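Local coordinates for soluble epoxide hydrolase (Bacillus megaterium, PDB 4INZ), which is a single-chain epoxide hydrolase built on the alpha/beta hydrolase fold, a mixed central beta sheet flanked by helices, at residues D71-N76 against I89-E94; S82-Y87 against Y220-I225; A280-S283 against H288-P291. The protein carries 1 engineered substitution. All coordinates share one frame; numbering follows the deposited sequence.

Contacts 1 and 2 adjoin, their centres about 11 Å apart, because the loop after strand 66-70 supplies one segment to each on its way to helix 89-102; Arg73 NH1 of the first makes a weak hydrogen bond to Ser86 O of the second. Contact 3 lies on the opposite side of the chain's centre, its centre about 26 Å from that of contact 1. Contact 1 is buried and has no hydrogen bond between its segments: one valine methyl covers a guanidinium face, a leucine methyl the aliphatic chain. Contact 2, partly buried, uses a side-chain amide to tie backbone carbonyls across 132 intervening residues. Contact 3, at the surface, closes a short local loop with a carboxylate, a backbone N-H and a water.

Contact 1. Residues D71-N76 against I89-E94; sequences DLRGYN and IDVLVE
Arg73 sets out with CG between its own backbone N and carbonyl carbon (chi1 59°), and a bend at chi3 (59°) then lays the guanidinium against Val91. The valine turns CG1 anti to its backbone N (chi1 179°), and this one methyl sits over the centre of one guanidinium face, 3.3 Å from Arg73 CZ. Val91 CG1 is 3.4 Å from Arg73 NH2, evidence that the methyl covers the flat group and does not merely graze its rim. Further back, the aliphatic part of the arginine meets Leu92, whose CD2 lies 3.8 Å from Arg73 CG. No hydrogen bond joins the segments, so they meet by van der Waals packing alone; the charge is answered by Asp95, in a salt bridge with Arg73 NE one residue beyond 89-94. Arg73 leaves from a type II turn, closed by Tyr75 N to Leu72 O at 2.9 Å. Both segments belong to a beta-alpha-beta crossover of the alpha/beta hydrolase core, strand 66-70 to helix 89-102 to parallel strand 108-112. Leu72 and Leu92 both touch Ile119 of helix 115-126 and Tyr219 of helix 213-220, while Val28 and Leu30 of strand 28-36 pack on Arg73.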
loop_
_atom_site.group_PDB
_atom_site.type_symbol
_atom_site.label_atom_id
_atom_site.label_comp_id
_atom_site.label_asym_id
_atom_site.label_seq_id
_atom_site.Cartn_x
_atom_site.Cartn_y
_atom_site.Cartn_z
ATOM N N ASP A 71 -10.469 0.114 2.369
ATOM C CA ASP A 71 -10.474 0.218 0.913
ATOM C C ASP A 71 -10.196 1.673 0.564
ATOM O O ASP A 71 -11.005 2.552 0.880
ATOM C CB ASP A 71 -11.825 -0.201 0.320
ATOM C CG ASP A 71 -12.080 -1.702 0.409
ATOM O OD1 ASP A 71 -11.112 -2.497 0.427
ATOM O OD2 ASP A 71 -13.267 -2.087 0.422
ATOM N N LEU A 72 -9.050 1.939 -0.058
ATOM C CA LEU A 72 -8.696 3.308 -0.436
ATOM C C LEU A 72 -9.742 3.915 -1.372
ATOM O O LEU A 72 -10.442 3.193 -2.079
ATOM C CB LEU A 72 -7.322 3.334 -1.102
ATOM C CG LEU A 72 -6.151 2.861 -0.241
ATOM C CD1 LEU A 72 -4.852 2.903 -1.054
ATOM C CD2 LEU A 72 -6.026 3.705 1.028
ATOM N N ARG A 73 -9.837 5.241 -1.390
ATOM C CA ARG A 73 -10.814 5.893 -2.254
ATOM C C ARG A 73 -10.630 5.407 -3.684
ATOM O O ARG A 73 -9.499 5.246 -4.161
ATOM C CB ARG A 73 -10.740 7.428 -2.167
ATOM C CG ARG A 73 -9.389 8.040 -2.538
ATOM C CD ARG A 73 -9.477 9.563 -2.636
ATOM N NE ARG A 73 -9.917 10.194 -1.393
ATOM C CZ ARG A 73 -10.668 11.294 -1.343
ATOM N NH1 ARG A 73 -11.058 11.889 -2.463
ATOM N NH2 ARG A 73 -11.027 11.811 -0.174
ATOM N N GLY A 74 -11.747 5.144 -4.354
ATOM C CA GLY A 74 -11.711 4.647 -5.714
ATOM C C GLY A 74 -11.737 3.130 -5.810
ATOM O O GLY A 74 -12.059 2.591 -6.859
ATOM N N TYR A 75 -11.403 2.446 -4.715
ATOM C CA TYR A 75 -11.297 0.984 -4.705
ATOM C C TYR A 75 -12.516 0.262 -4.133
ATOM O O TYR A 75 -13.105 0.702 -3.142
ATOM C CB TYR A 75 -10.082 0.545 -3.882
ATOM C CG TYR A 75 -8.751 0.671 -4.580
ATOM C CD1 TYR A 75 -8.095 1.895 -4.654
ATOM C CD2 TYR A 75 -8.133 -0.444 -5.149
ATOM C CE1 TYR A 75 -6.854 2.005 -5.276
ATOM C CE2 TYR A 75 -6.904 -0.337 -5.767
ATOM C CZ TYR A 75 -6.272 0.890 -5.834
ATOM O OH TYR A 75 -5.045 0.992 -6.450
ATOM N N ASN A 76 -12.853 -0.874 -4.745
ATOM C CA ASN A 76 -13.906 -1.753 -4.240
ATOM C C ASN A 76 -15.174 -0.966 -3.916
ATOM O O ASN A 76 -15.727 -0.295 -4.787
ATOM C CB ASN A 76 -13.401 -2.529 -3.011
ATOM C CG ASN A 76 -14.321 -3.669 -2.607
ATOM O OD1 ASN A 76 -14.999 -4.262 -3.443
ATOM N ND2 ASN A 76 -14.354 -3.975 -1.314
ATOM N N ILE A 89 -1.843 13.259 -3.196
ATOM C CA ILE A 89 -1.283 12.774 -1.933
ATOM C C ILE A 89 -1.844 13.470 -0.683
ATOM O O ILE A 89 -2.114 12.812 0.316
ATOM C CB ILE A 89 0.267 12.845 -1.928
ATOM C CG1 ILE A 89 0.837 12.175 -0.672
ATOM C CG2 ILE A 89 0.747 14.294 -2.056
ATOM C CD1 ILE A 89 0.626 10.646 -0.621
ATOM N N ASP A 90 -2.032 14.788 -0.729
ATOM C CA ASP A 90 -2.535 15.483 0.451
ATOM C C ASP A 90 -3.937 14.995 0.821
ATOM O O ASP A 90 -4.287 14.909 2.002
ATOM C CB ASP A 90 -2.553 17.002 0.243
ATOM C CG ASP A 90 -1.160 17.615 0.227
ATOM O OD1 ASP A 90 -0.186 16.913 0.555
ATOM O OD2 ASP A 90 -1.044 18.816 -0.099
ATOM N N VAL A 91 -4.737 14.685 -0.196
ATOM C CA VAL A 91 -6.090 14.187 0.020
ATOM C C VAL A 91 -6.042 12.803 0.650
ATOM O O VAL A 91 -6.731 12.529 1.634
ATOM C CB VAL A 91 -6.888 14.123 -1.292
ATOM C CG1 VAL A 91 -8.291 13.583 -1.028
ATOM C CG2 VAL A 91 -6.955 15.506 -1.927
ATOM N N LEU A 92 -5.211 11.937 0.078
ATOM C CA LEU A 92 -5.056 10.573 0.569
ATOM C C LEU A 92 -4.545 10.544 2.007
ATOM O O LEU A 92 -4.992 9.733 2.815
ATOM C CB LEU A 92 -4.098 9.805 -0.343
ATOM C CG LEU A 92 -4.565 9.709 -1.799
ATOM C CD1 LEU A 92 -3.432 9.274 -2.708
ATOM C CD2 LEU A 92 -5.757 8.765 -1.929
ATOM N N VAL A 93 -3.602 11.428 2.318
ATOM C CA VAL A 93 -3.054 11.517 3.668
ATOM C C VAL A 93 -4.116 11.959 4.674
ATOM O O VAL A 93 -4.168 11.456 5.797
ATOM C CB VAL A 93 -1.824 12.465 3.726
ATOM C CG1 VAL A 93 -1.489 12.844 5.172
ATOM C CG2 VAL A 93 -0.617 11.825 3.048
ATOM N N GLU A 94 -4.971 12.895 4.266
ATOM C CA GLU A 94 -6.054 13.355 5.133
ATOM C C GLU A 94 -7.091 12.253 5.350
ATOM O O GLU A 94 -7.668 12.141 6.435
ATOM C CB GLU A 94 -6.708 14.624 4.576
ATOM C CG GLU A 94 -7.919 15.098 5.373
ATOM C CD GLU A 94 -7.559 15.744 6.710
ATOM O OE1 GLU A 94 -6.363 15.809 7.060
ATOM O OE2 GLU A 94 -8.490 16.196 7.414
#

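Contact 2. Residues S82-Y87 against Y220-I225; sequences SGLESY and YRNLKI
Leu84 and Asn222 bring the two backbones closest, their CA atoms 7.0 Å apart, where a short 3-10 turn (84-86) meets a type I beta turn (220-223) in this alpha/beta hydrolase fold. The first turn belongs to the core loop leading into helix 89-102; the second leaves helix 213-220 of the helical cap inserted between strands 131-137 and 248-253, so the contact joins core to cap. Tyr87 N, just past the 3-10 turn, donates back to Leu84 O, and Leu223 N to Tyr220 O (3.1 Å) closes the beta turn. The polar link is made by one side chain.

That side chain is Asn222. With its CG beside the backbone N and anti to the carbonyl carbon (chi1 -70°), its amide is carried to the carbonyls of Leu84, first in the 3-10 turn, and Tyr87. Asn222 ND2 donates to Leu84 O at 2.9 Å, nearly straight at 167°, and the acceptor lies close to the amide plane. Relative to the Leu84 carbonyl plane the donor stands 40° out, while Tyr87 N comes from the other face, so two N-H groups grip Leu84 O. A second, weak bond runs from Asn222 ND2 to Tyr87 O at 3.3 Å; engaging both carbonyls should restrict rotation of the amide.

Apolar contact flanks this link. The Leu84 side chain crosses that of Arg221 at about a right angle, and also touches Ser218 of helix 213-220. Arg221 uses its first carbon here and sends its extended chain away, NE bonding to Phe165 O. The Tyr87 hydroxyl likewise finds its partners elsewhere, at Ser215 OG and Pro81 O. Across the leucine-arginine crossing, the touching atoms are Leu84 CD2 and Arg221 CB, 3.8 Å apart.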
loop_
_atom_site.group_PDB
_atom_site.type_symbol
_atom_site.label_atom_id
_atom_site.label_comp_id
_atom_site.label_asym_id
_atom_site.label_seq_id
_atom_site.Cartn_x
_atom_site.Cartn_y
_atom_site.Cartn_z
ATOM N N SER A 82 -14.859 12.053 -8.730
ATOM C CA SER A 82 -14.371 12.429 -10.052
ATOM C C SER A 82 -13.154 13.335 -9.962
ATOM O O SER A 82 -12.978 14.055 -8.978
ATOM C CB SER A 82 -15.466 13.162 -10.836
ATOM O OG SER A 82 -16.507 12.279 -11.215
ATOM N N GLY A 83 -12.322 13.294 -10.999
ATOM C CA GLY A 83 -11.223 14.235 -11.143
ATOM C C GLY A 83 -9.912 13.786 -10.527
ATOM O O GLY A 83 -9.891 13.109 -9.497
ATOM N N LEU A 84 -8.808 14.178 -11.155
ATOM C CA LEU A 84 -7.477 13.795 -10.687
ATOM C C LEU A 84 -7.168 14.373 -9.316
ATOM O O LEU A 84 -6.490 13.739 -8.502
ATOM C CB LEU A 84 -6.406 14.255 -11.675
ATOM C CG LEU A 84 -6.295 13.457 -12.967
ATOM C CD1 LEU A 84 -5.216 14.056 -13.855
ATOM C CD2 LEU A 84 -6.001 11.989 -12.657
ATOM N N GLU A 85 -7.661 15.579 -9.066
ATOM C CA GLU A 85 -7.363 16.277 -7.823
ATOM C C GLU A 85 -7.864 15.504 -6.608
ATOM O O GLU A 85 -7.366 15.692 -5.499
ATOM C CB GLU A 85 -7.948 17.691 -7.848
ATOM C CG GLU A 85 -7.337 18.565 -8.937
ATOM C CD GLU A 85 -7.734 20.021 -8.818
ATOM O OE1 GLU A 85 -6.929 20.888 -9.224
ATOM O OE2 GLU A 85 -8.848 20.299 -8.324
ATOM N N SER A 86 -8.840 14.624 -6.823
ATOM C CA SER A 86 -9.407 13.833 -5.736
ATOM C C SER A 86 -8.482 12.706 -5.285
ATOM O O SER A 86 -8.768 12.015 -4.299
ATOM C CB SER A 86 -10.759 13.254 -6.149
ATOM O OG SER A 86 -11.688 14.294 -6.419
ATOM N N TYR A 87 -7.379 12.519 -6.008
ATOM C CA TYR A 87 -6.465 11.404 -5.737
ATOM C C TYR A 87 -5.031 11.868 -5.510
ATOM O O TYR A 87 -4.085 11.089 -5.639
ATOM C CB TYR A 87 -6.538 10.379 -6.866
ATOM C CG TYR A 87 -7.943 9.846 -7.031
ATOM C CD1 TYR A 87 -8.405 8.795 -6.244
ATOM C CD2 TYR A 87 -8.824 10.423 -7.937
ATOM C CE1 TYR A 87 -9.701 8.314 -6.375
ATOM C CE2 TYR A 87 -10.118 9.953 -8.069
ATOM C CZ TYR A 87 -10.552 8.900 -7.288
ATOM O OH TYR A 87 -11.847 8.441 -7.420
ATOM N N TYR A 220 -1.782 7.312 -10.057
ATOM C CA TYR A 220 -0.519 7.352 -10.795
ATOM C C TYR A 220 -0.370 8.626 -11.616
ATOM O O TYR A 220 0.747 9.092 -11.877
ATOM C CB TYR A 220 -0.393 6.141 -11.729
ATOM C CG TYR A 220 -0.213 4.817 -11.024
ATOM C CD1 TYR A 220 1.055 4.299 -10.794
ATOM C CD2 TYR A 220 -1.312 4.079 -10.594
ATOM C CE1 TYR A 220 1.227 3.087 -10.147
ATOM C CE2 TYR A 220 -1.152 2.867 -9.949
ATOM C CZ TYR A 220 0.121 2.373 -9.726
ATOM O OH TYR A 220 0.288 1.167 -9.080
ATOM N N ARG A 221 -1.499 9.184 -12.028
ATOM C CA ARG A 221 -1.484 10.323 -12.941
ATOM C C ARG A 221 -1.189 11.644 -12.241
ATOM O O ARG A 221 -1.142 12.696 -12.881
ATOM C CB ARG A 221 -2.790 10.370 -13.743
ATOM C CG ARG A 221 -2.859 9.208 -14.716
ATOM C CD ARG A 221 -4.237 8.945 -15.291
ATOM N NE ARG A 221 -4.152 7.860 -16.262
ATOM C CZ ARG A 221 -5.174 7.388 -16.965
ATOM N NH1 ARG A 221 -6.389 7.896 -16.807
ATOM N NH2 ARG A 221 -4.975 6.398 -17.827
ATOM N N ASN A 222 -0.984 11.574 -10.929
ATOM C CA ASN A 222 -0.539 12.720 -10.146
ATOM C C ASN A 222 0.929 12.621 -9.753
ATOM O O ASN A 222 1.484 13.561 -9.188
ATOM C CB ASN A 222 -1.387 12.879 -8.884
ATOM C CG ASN A 222 -2.795 13.340 -9.188
ATOM O OD1 ASN A 222 -3.010 14.151 -10.087
ATOM N ND2 ASN A 222 -3.762 12.828 -8.440
ATOM N N LEU A 223 1.554 11.483 -10.044
ATOM C CA LEU A 223 2.955 11.282 -9.674
ATOM C C LEU A 223 3.875 12.289 -10.357
ATOM O O LEU A 223 3.719 12.591 -11.541
ATOM C CB LEU A 223 3.405 9.857 -9.992
ATOM C CG LEU A 223 2.756 8.757 -9.151
ATOM C CD1 LEU A 223 3.117 7.382 -9.691
ATOM C CD2 LEU A 223 3.186 8.895 -7.697
ATOM N N LYS A 224 4.837 12.804 -9.600
ATOM C CA LYS A 224 5.796 13.765 -10.128
ATOM C C LYS A 224 7.172 13.121 -10.175
ATOM O O LYS A 224 8.047 13.431 -9.367
ATOM C CB LYS A 224 5.818 15.027 -9.265
ATOM C CG LYS A 224 4.480 15.760 -9.223
ATOM C CD LYS A 224 4.102 16.295 -10.602
ATOM C CE LYS A 224 2.671 15.928 -10.987
ATOM N NZ LYS A 224 1.641 16.510 -10.074
ATOM N N ILE A 225 7.349 12.203 -11.118
ATOM C CA ILE A 225 8.586 11.435 -11.207
ATOM C C ILE A 225 9.028 11.289 -12.648
ATOM O O ILE A 225 9.744 10.350 -12.987
ATOM C CB ILE A 225 8.418 10.018 -10.608
ATOM C CG1 ILE A 225 7.367 9.218 -11.390
ATOM C CG2 ILE A 225 8.063 10.105 -9.132
ATOM C CD1 ILE A 225 7.243 7.762 -10.953
#

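Contact 3. Residues A280-S283 against H288-P291; sequences AEAS and HEKP
Glu289 reaches across to Ser283 and closes the loop that follows strand 274-279, the last strand of the alpha/beta hydrolase sheet. Ser283 N donates to Glu289 OE1 at 2.8 Å and 172°, a short and almost linear bond. The N-H meets OE1 on its syn side, 26° out of the carboxylate plane. A bridging water donates to Glu289 OE1 at 2.8 Å and, weakly, to Glu281 O at 3.3 Å. Glu289 OE1 also lies 3.4 Å from Ala282 CA, and the carboxylate rests against Ser283 CB, 3.6 Å from Glu289 OE2. Extension beyond CG (chi2 -180°) lets the glutamate span the gap from the end of helix 286-289.

Beside it, Lys290 packs with its aliphatic chain: its CG faces Ala282 CB, and its CE approaches the carbonyl of Glu281. In the next shell, Ala285 N bonds to Glu289 OE2, so both carboxylate oxygens accept backbone N-H groups from the loop, which should hold the carboxylate in place. Ala282 is in turn backbone-bonded to Gln255, whose carbonyl O also receives a weak bond from Ser283 OG.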
loop_
_atom_site.group_PDB
_atom_site.type_symbol
_atom_site.label_atom_id
_atom_site.label_comp_id
_atom_site.label_asym_id
_atom_site.label_seq_id
_atom_site.Cartn_x
_atom_site.Cartn_y
_atom_site.Cartn_z
ATOM N N ALA A 280 13.188 -14.564 0.589
ATOM C CA ALA A 280 13.774 -15.000 -0.670
ATOM C C ALA A 280 12.729 -15.577 -1.625
ATOM O O ALA A 280 12.870 -15.471 -2.844
ATOM C CB ALA A 280 14.890 -16.017 -0.420
ATOM N N GLU A 281 11.679 -16.174 -1.075
ATOM C CA GLU A 281 10.702 -16.888 -1.894
ATOM C C GLU A 281 9.364 -16.160 -2.028
ATOM O O GLU A 281 8.339 -16.777 -2.329
ATOM C CB GLU A 281 10.474 -18.304 -1.351
ATOM C CG GLU A 281 11.748 -19.123 -1.182
ATOM C CD GLU A 281 12.376 -19.508 -2.508
ATOM O OE1 GLU A 281 11.769 -19.212 -3.562
ATOM O OE2 GLU A 281 13.470 -20.110 -2.497
ATOM N N ALA A 282 9.370 -14.849 -1.804
ATOM C CA ALA A 282 8.167 -14.059 -2.031
ATOM C C ALA A 282 8.431 -12.924 -2.996
ATOM O O ALA A 282 9.548 -12.401 -3.080
ATOM C CB ALA A 282 7.622 -13.521 -0.744
ATOM N N SER A 283 7.383 -12.537 -3.706
ATOM C CA SER A 283 7.466 -11.479 -4.690
ATOM C C SER A 283 6.829 -10.218 -4.115
ATOM O O SER A 283 7.105 -9.841 -2.980
ATOM C CB SER A 283 6.776 -11.917 -5.986
ATOM O OG SER A 283 6.996 -10.985 -7.032
ATOM N N HIS A 288 0.220 -12.053 1.689
ATOM C CA HIS A 288 -0.619 -13.212 1.357
ATOM C C HIS A 288 0.081 -14.323 0.576
ATOM O O HIS A 288 -0.480 -15.403 0.418
ATOM C CB HIS A 288 -2.003 -12.846 0.767
ATOM C CG HIS A 288 -1.973 -12.281 -0.620
ATOM N ND1 HIS A 288 -3.122 -12.115 -1.369
ATOM C CD2 HIS A 288 -0.957 -11.820 -1.386
ATOM C CE1 HIS A 288 -2.813 -11.580 -2.535
ATOM N NE2 HIS A 288 -1.504 -11.390 -2.572
ATOM N N GLU A 289 1.315 -14.077 0.134
ATOM C CA GLU A 289 2.132 -15.141 -0.457
ATOM C C GLU A 289 2.703 -16.086 0.598
ATOM O O GLU A 289 2.722 -17.311 0.403
ATOM C CB GLU A 289 3.289 -14.552 -1.266
ATOM C CG GLU A 289 2.863 -13.802 -2.502
ATOM C CD GLU A 289 4.045 -13.243 -3.276
ATOM O OE1 GLU A 289 5.052 -13.978 -3.439
ATOM O OE2 GLU A 289 3.959 -12.071 -3.722
ATOM N N LYS A 290 3.177 -15.512 1.705
ATOM C CA LYS A 290 3.820 -16.266 2.782
ATOM C C LYS A 290 3.297 -15.771 4.131
ATOM O O LYS A 290 4.046 -15.210 4.935
ATOM C CB LYS A 290 5.340 -16.072 2.729
ATOM C CG LYS A 290 5.992 -16.575 1.447
ATOM C CD LYS A 290 5.869 -18.085 1.299
ATOM C CE LYS A 290 6.666 -18.588 0.091
ATOM N NZ LYS A 290 6.788 -20.086 0.023
ATOM N N PRO A 291 2.005 -15.974 4.385
ATOM C CA PRO A 291 1.394 -15.332 5.557
ATOM C C PRO A 291 1.977 -15.798 6.891
ATOM O O PRO A 291 2.080 -14.993 7.819
ATOM C CB PRO A 291 -0.085 -15.725 5.440
ATOM C CG PRO A 291 -0.082 -16.964 4.596
ATOM C CD PRO A 291 1.026 -16.749 3.605
HETATM O O HOH W 1 5.281 -16.729 -3.626
#